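Local coordinates for protein N-alpha-acetyltransferase 35, NatC auxiliary subunit (Saccharomyces cerevisiae, PDB 6YGA) that serves as the auxiliary subunit of the NatC N-terminal acetyltransferase, which acetylates the N-terminal methionine of the L-A virus Gag protein, at residues L365-E370 / E397-C402; N385-E390 / A425-V430; I418-L423 / C436-F441. One frame throughout, in Å; residues are numbered along the deposited sequence.

Interaction 1: L365-E370 / E397-C402; sequences LLHVKE and EWYQNC. With EDO (1,2-ethanediol), chain C.
H367 and Y399 make a single buried polar bridge, ring edge to ring edge, between helix 360-372 and helix 386-402 in the helical, TPR-like region of the protein. The backbones stay well apart, with the CA atoms of H367 and Y399 12.5 Å from each other, and two long aromatic side chains coming from opposite directions close the gap. Each carries its CG anti to the carbonyl carbon (chi1 -71° in H367, -84° in Y399), which sends both rings into the space between the helices. H367 NE2 and Y399 OH form a short hydrogen bond of 2.5 Å that is fairly straight, at 162°; either atom could be the donor. The hydroxyl lies in the plane of the imidazole, and the imidazole nitrogen in turn sits near the plane of the phenol at its rim. The rings meet rim to rim, and neither lies over the other's face. Histidine suits the place because it offers two ring nitrogens: ND1 is bonded to the backbone O of F363, one turn earlier, which together with the bridge fixes the rotation of the ring. Tyrosine supplies reach and a hydroxyl that can serve two partners, the second being T322 OG1. W398 CZ3 lies over the centre of one face of the Y399 ring, and F347 also stacks on it. H367 touches A319 and Y399 touches A326 of helix 319-328, where a small side chain fits a close approach. An ethanediol, probably from the crystallisation liquor, lies beside the imidazole and donates from EDO O1 to the backbone O of H367 over 3.0 Å.

Interaction 2: N385-E390 / A425-V430; sequences NELIQE and AQFESV
L387 packs against F427, Q426 and V430 where the start of helix 386-402 meets the end of helix 406-429, two consecutive helices that form an antiparallel hairpin in the TPR-like region. The contact between the two segments is apolar, with no hydrogen bond across it. L387 supplies the largest share: its CD1 touches F427 CD1 at 3.6 Å, while its CD2 stands above the centre of one face of the phenyl ring, 4.3 Å from the plane. L387 and F427 run alongside one another, pointing opposite ways. F427 has its CG anti to the carbonyl carbon (chi1 -82°), which brings the far end of the ring, rather than its root, closer to the neighbouring helix; F427 CE1 also meets L387 CB at 3.7 Å. A branched leucine fits because its two methyls can serve different partners. CD2 also rests on the aliphatic part of Q426, 3.6 Å from Q426 CG, with the glutamine side chain roughly perpendicular to the leucine, and CD1 reaches V430 CG2 at the edge of the patch. F427 also touches C436 and T439 and meets the Y435 ring, all of helix 433-456, and it touches Y364 of helix 360-372.

The polar bonds lie within each segment, near the helix ends. S429 OG donates to the backbone O of Q426 at 2.8 Å, close to where V430 leaves helical geometry. N385 is the N-cap of its helix, a role asparagine fills well with a short side chain carrying a carbonyl oxygen: OD1 accepts a weak, bent bond from L387 N and, on an in-plane lone pair, a better directed one from I388 N at 3.1 Å.

Interaction 3: I418-L423 / C436-F441; sequences ILWDSL and CSWTYF. With EDO (1,2-ethanediol), chain C.
The indoles of W420 and W438 lean together at their six-membered rings, meeting obliquely with centroids 5.8 Å apart and planes at 73°. Their closest atoms are the two CZ3 carbons, W420 CZ3 to W438 CZ3 at 3.8 Å. With CG of W438 anti to the backbone N (chi1 -180°) and the ring turned to chi2 90°, the benzo end reaches W420 and NE1 lies on the far side, where W438 NE1 donates to EDO O2 of an ethanediol over 2.7 Å. W420 NE1 is likewise satisfied away from the pair, by Q416 OE1.

Beside the tryptophans the helices come nearest at T439, a compact residue that suits the 6.5 Å separation of the W420 and T439 CA atoms. Its methyl CG2 lies 3.5 Å from the backbone O of W420 and also touches W420 CE3 and, more loosely, L423 CB. The hydroxyl OG1 turns back to the backbone O of Y435 in its own helix, so a buried polar atom is paired and the methyl faces the neighbour. The axes of segments 418-423 and 436-441 approach to 9.3 Å with their directions at 162°, the antiparallel pairing of consecutive helices characteristic of TPR-like alpha-hairpins.

The three contacts tie together four consecutive helices of the TPR-like region, 360-372, 386-402, 406-429 and 433-456. Interaction 1 joins the first two, interaction 2 the second and third, interaction 3 the third and fourth. Along the chain the segments of interactions 1 and 2 alternate, as do those of 2 and 3, while interaction 1 closes before interaction 3 opens. The centres of interactions 1 and 2 lie about 16 Å apart, at opposite ends of helix 386-402. Interactions 2 and 3, with centres about 10 Å apart, touch directly. Helix 433-456 also packs on helix 360-372 through W438 and V368, and one ethanediol reaches both, so the four helices form one connected bundle rather than a simple row of pairs.

Interaction 1: L365-E370 / E397-C402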
loop_
_atom_site.group_PDB
_atom_site.type_symbol
_atom_site.label_atom_id
_atom_site.label_comp_id
_atom_site.label_asym_id
_atom_site.label_seq_id
_atom_site.Cartn_x
_atom_site.Cartn_y
_atom_site.Cartn_z
ATOM N N LEU B 365 -16.193 18.507 18.851
ATOM C CA LEU B 365 -16.805 18.662 20.166
ATOM C C LEU B 365 -17.900 17.630 20.406
ATOM O O LEU B 365 -18.180 17.281 21.558
ATOM C CB LEU B 365 -17.354 20.079 20.321
ATOM C CG LEU B 365 -16.303 21.191 20.347
ATOM C CD1 LEU B 365 -16.983 22.545 20.394
ATOM C CD2 LEU B 365 -15.368 21.020 21.535
ATOM N N LEU B 366 -18.526 17.127 19.337
ATOM C CA LEU B 366 -19.505 16.056 19.497
ATOM C C LEU B 366 -18.846 14.781 20.005
ATOM O O LEU B 366 -19.420 14.068 20.837
ATOM C CB LEU B 366 -20.226 15.795 18.175
ATOM C CG LEU B 366 -21.513 16.581 17.928
ATOM C CD1 LEU B 366 -21.992 16.361 16.505
ATOM C CD2 LEU B 366 -22.588 16.168 18.926
ATOM N N HIS B 367 -17.642 14.473 19.515
ATOM C CA HIS B 367 -16.933 13.297 20.006
ATOM C C HIS B 367 -16.604 13.438 21.485
ATOM O O HIS B 367 -16.791 12.496 22.263
ATOM C CB HIS B 367 -15.655 13.066 19.198
ATOM C CG HIS B 367 -15.902 12.588 17.802
ATOM N ND1 HIS B 367 -16.448 13.394 16.827
ATOM C CD2 HIS B 367 -15.680 11.387 17.218
ATOM C CE1 HIS B 367 -16.551 12.710 15.701
ATOM N NE2 HIS B 367 -16.093 11.490 15.912
ATOM N N VAL B 368 -16.119 14.613 21.892
ATOM C CA VAL B 368 -15.793 14.837 23.297
ATOM C C VAL B 368 -17.047 14.756 24.155
ATOM O O VAL B 368 -17.031 14.185 25.252
ATOM C CB VAL B 368 -15.080 16.192 23.470
ATOM C CG1 VAL B 368 -14.779 16.450 24.939
ATOM C CG2 VAL B 368 -13.807 16.230 22.639
ATOM N N LYS B 369 -18.155 15.313 23.662
ATOM C CA LYS B 369 -19.391 15.332 24.437
ATOM C C LYS B 369 -19.938 13.928 24.656
ATOM O O LYS B 369 -20.376 13.594 25.761
ATOM C CB LYS B 369 -20.429 16.209 23.740
ATOM C CG LYS B 369 -21.837 16.082 24.291
ATOM C CD LYS B 369 -22.677 17.279 23.878
ATOM C CE LYS B 369 -24.143 16.913 23.736
ATOM N NZ LYS B 369 -24.383 16.036 22.555
ATOM N N GLU B 370 -19.927 13.088 23.621
ATOM C CA GLU B 370 -20.482 11.749 23.781
ATOM C C GLU B 370 -19.588 10.870 24.647
ATOM O O GLU B 370 -20.077 9.924 25.273
ATOM C CB GLU B 370 -20.730 11.109 22.412
ATOM C CG GLU B 370 -21.780 11.848 21.581
ATOM C CD GLU B 370 -21.964 11.271 20.182
ATOM O OE1 GLU B 370 -21.771 10.053 20.004
ATOM O OE2 GLU B 370 -22.297 12.041 19.253
ATOM N N GLU B 397 -8.003 13.648 10.163
ATOM C CA GLU B 397 -6.964 12.775 9.623
ATOM C C GLU B 397 -7.129 11.345 10.117
ATOM O O GLU B 397 -6.811 10.397 9.390
ATOM C CB GLU B 397 -5.576 13.306 9.982
ATOM C CG GLU B 397 -5.187 14.571 9.231
ATOM C CD GLU B 397 -3.859 15.140 9.687
ATOM O OE1 GLU B 397 -3.190 14.505 10.528
ATOM O OE2 GLU B 397 -3.485 16.228 9.201
ATOM N N TRP B 398 -7.629 11.169 11.342
ATOM C CA TRP B 398 -7.893 9.825 11.844
ATOM C C TRP B 398 -8.958 9.127 11.006
ATOM O O TRP B 398 -8.830 7.939 10.690
ATOM C CB TRP B 398 -8.307 9.885 13.317
ATOM C CG TRP B 398 -8.642 8.547 13.901
ATOM C CD1 TRP B 398 -7.791 7.697 14.549
ATOM C CD2 TRP B 398 -9.919 7.897 13.880
ATOM N NE1 TRP B 398 -8.460 6.560 14.935
ATOM C CE2 TRP B 398 -9.767 6.658 14.537
ATOM C CE3 TRP B 398 -11.175 8.243 13.373
ATOM C CZ2 TRP B 398 -10.827 5.764 14.698
ATOM C CZ3 TRP B 398 -12.226 7.353 13.534
ATOM C CH2 TRP B 398 -12.044 6.130 14.190
ATOM N N TYR B 399 -10.017 9.850 10.633
ATOM C CA TYR B 399 -11.057 9.264 9.791
ATOM C C TYR B 399 -10.507 8.903 8.418
ATOM O O TYR B 399 -10.806 7.832 7.876
ATOM C CB TYR B 399 -12.234 10.229 9.651
ATOM C CG TYR B 399 -13.236 10.174 10.782
ATOM C CD1 TYR B 399 -14.302 9.283 10.747
ATOM C CD2 TYR B 399 -13.124 11.021 11.877
ATOM C CE1 TYR B 399 -15.221 9.228 11.773
ATOM C CE2 TYR B 399 -14.040 10.974 12.911
ATOM C CZ TYR B 399 -15.087 10.075 12.853
ATOM O OH TYR B 399 -16.007 10.017 13.874
ATOM N N GLN B 400 -9.706 9.798 7.834
ATOM C CA GLN B 400 -9.175 9.567 6.497
ATOM C C GLN B 400 -8.245 8.360 6.471
ATOM O O GLN B 400 -8.212 7.616 5.485
ATOM C CB GLN B 400 -8.455 10.823 6.000
ATOM C CG GLN B 400 -7.922 10.721 4.581
ATOM C CD GLN B 400 -7.727 12.079 3.929
ATOM O OE1 GLN B 400 -8.417 13.047 4.258
ATOM N NE2 GLN B 400 -6.784 12.155 2.997
ATOM N N ASN B 401 -7.492 8.142 7.551
ATOM C CA ASN B 401 -6.598 6.991 7.610
ATOM C C ASN B 401 -7.358 5.670 7.567
ATOM O O ASN B 401 -6.787 4.654 7.155
ATOM C CB ASN B 401 -5.732 7.069 8.869
ATOM C CG ASN B 401 -4.705 5.963 8.936
ATOM O OD1 ASN B 401 -3.743 5.947 8.168
ATOM N ND2 ASN B 401 -4.896 5.034 9.861
ATOM N N CYS B 402 -8.636 5.665 7.957
ATOM C CA CYS B 402 -9.399 4.421 7.975
ATOM C C CYS B 402 -9.619 3.858 6.577
ATOM O O CYS B 402 -9.760 2.640 6.424
ATOM C CB CYS B 402 -10.746 4.628 8.665
ATOM S SG CYS B 402 -10.615 4.969 10.425
HETATM C C1 EDO C . -16.397 9.303 20.281
HETATM O O1 EDO C . -16.410 9.606 21.681
HETATM C C2 EDO C . -15.025 8.776 19.878
HETATM O O2 EDO C . -14.026 9.771 20.138
#

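Interaction 2: N385-E390 / A425-V430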
loop_
_atom_site.group_PDB
_atom_site.type_symbol
_atom_site.label_atom_id
_atom_site.label_comp_id
_atom_site.label_asym_id
_atom_site.label_seq_id
_atom_site.Cartn_x
_atom_site.Cartn_y
_atom_site.Cartn_z
ATOM N N ASN B 385 -10.741 28.377 19.007
ATOM C CA ASN B 385 -9.578 28.043 19.818
ATOM C C ASN B 385 -8.562 27.250 19.002
ATOM O O ASN B 385 -8.924 26.394 18.189
ATOM C CB ASN B 385 -10.008 27.253 21.055
ATOM C CG ASN B 385 -8.842 26.896 21.956
ATOM O OD1 ASN B 385 -8.114 25.940 21.692
ATOM N ND2 ASN B 385 -8.666 27.657 23.031
ATOM N N GLU B 386 -7.277 27.544 19.224
ATOM C CA GLU B 386 -6.219 26.917 18.437
ATOM C C GLU B 386 -6.064 25.440 18.783
ATOM O O GLU B 386 -5.870 24.607 17.889
ATOM C CB GLU B 386 -4.899 27.660 18.645
ATOM C CG GLU B 386 -4.845 29.029 17.983
ATOM C CD GLU B 386 -4.817 28.946 16.466
ATOM O OE1 GLU B 386 -4.084 28.091 15.923
ATOM O OE2 GLU B 386 -5.527 29.738 15.814
ATOM N N LEU B 387 -6.136 25.096 20.073
ATOM C CA LEU B 387 -6.029 23.694 20.470
ATOM C C LEU B 387 -7.182 22.874 19.909
ATOM O O LEU B 387 -6.989 21.734 19.469
ATOM C CB LEU B 387 -5.979 23.577 21.993
ATOM C CG LEU B 387 -4.590 23.609 22.633
ATOM C CD1 LEU B 387 -4.693 23.586 24.151
ATOM C CD2 LEU B 387 -3.772 22.430 22.133
ATOM N N ILE B 388 -8.391 23.437 19.912
ATOM C CA ILE B 388 -9.537 22.725 19.360
ATOM C C ILE B 388 -9.425 22.631 17.843
ATOM O O ILE B 388 -9.797 21.617 17.242
ATOM C CB ILE B 388 -10.847 23.404 19.804
ATOM C CG1 ILE B 388 -11.015 23.275 21.320
ATOM C CG2 ILE B 388 -12.046 22.807 19.077
ATOM C CD1 ILE B 388 -12.185 24.056 21.880
ATOM N N GLN B 389 -8.893 23.676 17.204
ATOM C CA GLN B 389 -8.700 23.649 15.756
ATOM C C GLN B 389 -7.718 22.553 15.361
ATOM O O GLN B 389 -7.956 21.800 14.408
ATOM C CB GLN B 389 -8.204 25.013 15.274
ATOM C CG GLN B 389 -8.472 25.297 13.806
ATOM C CD GLN B 389 -9.844 25.901 13.574
ATOM O OE1 GLN B 389 -10.271 26.797 14.304
ATOM N NE2 GLN B 389 -10.544 25.411 12.556
ATOM N N GLU B 390 -6.601 22.455 16.086
ATOM C CA GLU B 390 -5.630 21.397 15.836
ATOM C C GLU B 390 -6.217 20.025 16.143
ATOM O O GLU B 390 -6.000 19.070 15.388
ATOM C CB GLU B 390 -4.370 21.641 16.668
ATOM C CG GLU B 390 -3.318 20.539 16.592
ATOM C CD GLU B 390 -2.361 20.707 15.426
ATOM O OE1 GLU B 390 -2.785 21.222 14.370
ATOM O OE2 GLU B 390 -1.180 20.326 15.569
ATOM N N ALA B 425 -0.216 16.566 25.872
ATOM C CA ALA B 425 0.652 17.319 26.770
ATOM C C ALA B 425 0.377 18.815 26.702
ATOM O O ALA B 425 0.602 19.528 27.686
ATOM C CB ALA B 425 2.118 17.037 26.445
ATOM N N GLN B 426 -0.099 19.315 25.560
ATOM C CA GLN B 426 -0.398 20.740 25.461
ATOM C C GLN B 426 -1.699 21.073 26.181
ATOM O O GLN B 426 -1.799 22.114 26.841
ATOM C CB GLN B 426 -0.456 21.169 23.993
ATOM C CG GLN B 426 -0.555 22.676 23.782
ATOM C CD GLN B 426 0.690 23.423 24.230
ATOM O OE1 GLN B 426 1.795 22.880 24.213
ATOM N NE2 GLN B 426 0.516 24.676 24.634
ATOM N N PHE B 427 -2.710 20.205 26.058
ATOM C CA PHE B 427 -3.900 20.328 26.893
ATOM C C PHE B 427 -3.540 20.231 28.369
ATOM O O PHE B 427 -4.100 20.949 29.204
ATOM C CB PHE B 427 -4.917 19.241 26.537
ATOM C CG PHE B 427 -5.762 19.555 25.334
ATOM C CD1 PHE B 427 -6.530 20.705 25.292
ATOM C CD2 PHE B 427 -5.814 18.677 24.261
ATOM C CE1 PHE B 427 -7.316 20.988 24.192
ATOM C CE2 PHE B 427 -6.602 18.954 23.158
ATOM C CZ PHE B 427 -7.354 20.110 23.123
ATOM N N GLU B 428 -2.600 19.346 28.705
ATOM C CA GLU B 428 -2.213 19.163 30.099
ATOM C C GLU B 428 -1.567 20.423 30.664
ATOM O O GLU B 428 -1.790 20.774 31.829
ATOM C CB GLU B 428 -1.268 17.965 30.217
ATOM C CG GLU B 428 -1.422 17.169 31.501
ATOM C CD GLU B 428 -0.856 17.885 32.705
ATOM O OE1 GLU B 428 0.154 18.603 32.549
ATOM O OE2 GLU B 428 -1.424 17.733 33.807
ATOM N N SER B 429 -0.772 21.128 29.853
ATOM C CA SER B 429 -0.089 22.317 30.352
ATOM C C SER B 429 -1.061 23.459 30.626
ATOM O O SER B 429 -0.771 24.332 31.452
ATOM C CB SER B 429 0.991 22.761 29.363
ATOM O OG SER B 429 0.430 23.124 28.116
ATOM N N VAL B 430 -2.210 23.477 29.951
ATOM C CA VAL B 430 -3.227 24.494 30.194
ATOM C C VAL B 430 -4.357 23.963 31.071
ATOM O O VAL B 430 -5.382 24.634 31.225
ATOM C CB VAL B 430 -3.775 25.066 28.875
ATOM C CG1 VAL B 430 -2.655 25.700 28.064
ATOM C CG2 VAL B 430 -4.477 23.983 28.068
#

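Interaction 3: I418-L423 / C436-F441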
loop_
_atom_site.group_PDB
_atom_site.type_symbol
_atom_site.label_atom_id
_atom_site.label_comp_id
_atom_site.label_asym_id
_atom_site.label_seq_id
_atom_site.Cartn_x
_atom_site.Cartn_y
_atom_site.Cartn_z
ATOM N N ILE B 418 2.653 10.259 17.970
ATOM C CA ILE B 418 3.435 11.340 18.556
ATOM C C ILE B 418 2.669 12.660 18.504
ATOM O O ILE B 418 2.901 13.543 19.336
ATOM C CB ILE B 418 4.811 11.443 17.872
ATOM C CG1 ILE B 418 5.807 12.136 18.802
ATOM C CG2 ILE B 418 4.711 12.187 16.551
ATOM C CD1 ILE B 418 5.943 11.452 20.150
ATOM N N LEU B 419 1.739 12.815 17.557
ATOM C CA LEU B 419 0.953 14.044 17.490
ATOM C C LEU B 419 -0.163 14.049 18.530
ATOM O O LEU B 419 -0.457 15.094 19.121
ATOM C CB LEU B 419 0.383 14.233 16.084
ATOM C CG LEU B 419 1.169 15.143 15.133
ATOM C CD1 LEU B 419 2.569 14.611 14.892
ATOM C CD2 LEU B 419 0.429 15.304 13.816
ATOM N N TRP B 420 -0.794 12.893 18.764
ATOM C CA TRP B 420 -1.737 12.782 19.871
ATOM C C TRP B 420 -1.050 13.047 21.204
ATOM O O TRP B 420 -1.606 13.729 22.072
ATOM C CB TRP B 420 -2.388 11.398 19.888
ATOM C CG TRP B 420 -3.416 11.163 18.828
ATOM C CD1 TRP B 420 -3.394 10.193 17.868
ATOM C CD2 TRP B 420 -4.629 11.899 18.627
ATOM N NE1 TRP B 420 -4.515 10.283 17.079
ATOM C CE2 TRP B 420 -5.288 11.322 17.524
ATOM C CE3 TRP B 420 -5.220 12.991 19.270
ATOM C CZ2 TRP B 420 -6.506 11.801 17.050
ATOM C CZ3 TRP B 420 -6.429 13.465 18.797
ATOM C CH2 TRP B 420 -7.059 12.869 17.698
ATOM N N ASP B 421 0.162 12.510 21.383
ATOM C CA ASP B 421 0.892 12.704 22.633
ATOM C C ASP B 421 1.208 14.176 22.858
ATOM O O ASP B 421 0.957 14.719 23.940
ATOM C CB ASP B 421 2.176 11.871 22.626
ATOM C CG ASP B 421 2.850 11.816 23.991
ATOM O OD1 ASP B 421 2.281 11.199 24.916
ATOM O OD2 ASP B 421 3.954 12.384 24.136
ATOM N N SER B 422 1.760 14.838 21.839
ATOM C CA SER B 422 2.065 16.262 21.949
ATOM C C SER B 422 0.805 17.075 22.214
ATOM O O SER B 422 0.823 18.028 23.000
ATOM C CB SER B 422 2.757 16.741 20.672
ATOM O OG SER B 422 3.092 18.113 20.751
ATOM N N LEU B 423 -0.303 16.705 21.571
ATOM C CA LEU B 423 -1.559 17.409 21.793
ATOM C C LEU B 423 -2.044 17.221 23.225
ATOM O O LEU B 423 -2.483 18.177 23.877
ATOM C CB LEU B 423 -2.603 16.917 20.794
ATOM C CG LEU B 423 -3.797 17.821 20.520
ATOM C CD1 LEU B 423 -3.331 19.197 20.068
ATOM C CD2 LEU B 423 -4.658 17.171 19.460
ATOM N N CYS B 436 -7.991 16.794 27.453
ATOM C CA CYS B 436 -6.862 15.918 27.755
ATOM C C CYS B 436 -7.322 14.472 27.920
ATOM O O CYS B 436 -6.669 13.544 27.429
ATOM C CB CYS B 436 -6.143 16.413 29.013
ATOM S SG CYS B 436 -4.750 15.405 29.574
ATOM N N SER B 437 -8.465 14.265 28.580
ATOM C CA SER B 437 -8.980 12.912 28.776
ATOM C C SER B 437 -9.349 12.262 27.445
ATOM O O SER B 437 -8.976 11.114 27.179
ATOM C CB SER B 437 -10.182 12.945 29.722
ATOM O OG SER B 437 -10.960 11.765 29.626
ATOM N N TRP B 438 -10.078 12.985 26.590
ATOM C CA TRP B 438 -10.484 12.418 25.306
ATOM C C TRP B 438 -9.281 12.169 24.404
ATOM O O TRP B 438 -9.229 11.157 23.694
ATOM C CB TRP B 438 -11.488 13.337 24.611
ATOM C CG TRP B 438 -11.949 12.812 23.283
ATOM C CD1 TRP B 438 -13.021 12.000 23.051
ATOM C CD2 TRP B 438 -11.348 13.057 22.004
ATOM N NE1 TRP B 438 -13.128 11.728 21.708
ATOM C CE2 TRP B 438 -12.113 12.364 21.044
ATOM C CE3 TRP B 438 -10.239 13.794 21.578
ATOM C CZ2 TRP B 438 -11.805 12.389 19.685
ATOM C CZ3 TRP B 438 -9.935 13.815 20.229
ATOM C CH2 TRP B 438 -10.715 13.119 19.298
ATOM N N THR B 439 -8.311 13.089 24.404
ATOM C CA THR B 439 -7.088 12.874 23.639
ATOM C C THR B 439 -6.358 11.625 24.115
ATOM O O THR B 439 -5.837 10.853 23.303
ATOM C CB THR B 439 -6.175 14.098 23.747
ATOM O OG1 THR B 439 -6.915 15.279 23.411
ATOM C CG2 THR B 439 -4.990 13.965 22.797
ATOM N N TYR B 440 -6.316 11.407 25.432
ATOM C CA TYR B 440 -5.649 10.222 25.959
ATOM C C TYR B 440 -6.343 8.951 25.489
ATOM O O TYR B 440 -5.680 7.974 25.119
ATOM C CB TYR B 440 -5.599 10.282 27.485
ATOM C CG TYR B 440 -4.878 9.119 28.122
ATOM C CD1 TYR B 440 -3.521 8.909 27.899
ATOM C CD2 TYR B 440 -5.549 8.240 28.960
ATOM C CE1 TYR B 440 -2.857 7.850 28.486
ATOM C CE2 TYR B 440 -4.895 7.181 29.551
ATOM C CZ TYR B 440 -3.551 6.989 29.312
ATOM O OH TYR B 440 -2.901 5.930 29.902
ATOM N N PHE B 441 -7.678 8.952 25.481
ATOM C CA PHE B 441 -8.415 7.785 25.006
ATOM C C PHE B 441 -8.076 7.466 23.555
ATOM O O PHE B 441 -7.872 6.299 23.202
ATOM C CB PHE B 441 -9.919 8.007 25.154
ATOM C CG PHE B 441 -10.743 7.041 24.358
ATOM C CD1 PHE B 441 -10.937 5.743 24.806
ATOM C CD2 PHE B 441 -11.311 7.424 23.154
ATOM C CE1 PHE B 441 -11.687 4.848 24.070
ATOM C CE2 PHE B 441 -12.060 6.534 22.413
ATOM C CZ PHE B 441 -12.251 5.244 22.871
HETATM C C1 EDO C . -16.397 9.303 20.281
HETATM O O1 EDO C . -16.410 9.606 21.681
HETATM C C2 EDO C . -15.025 8.776 19.878
HETATM O O2 EDO C . -14.026 9.771 20.138
#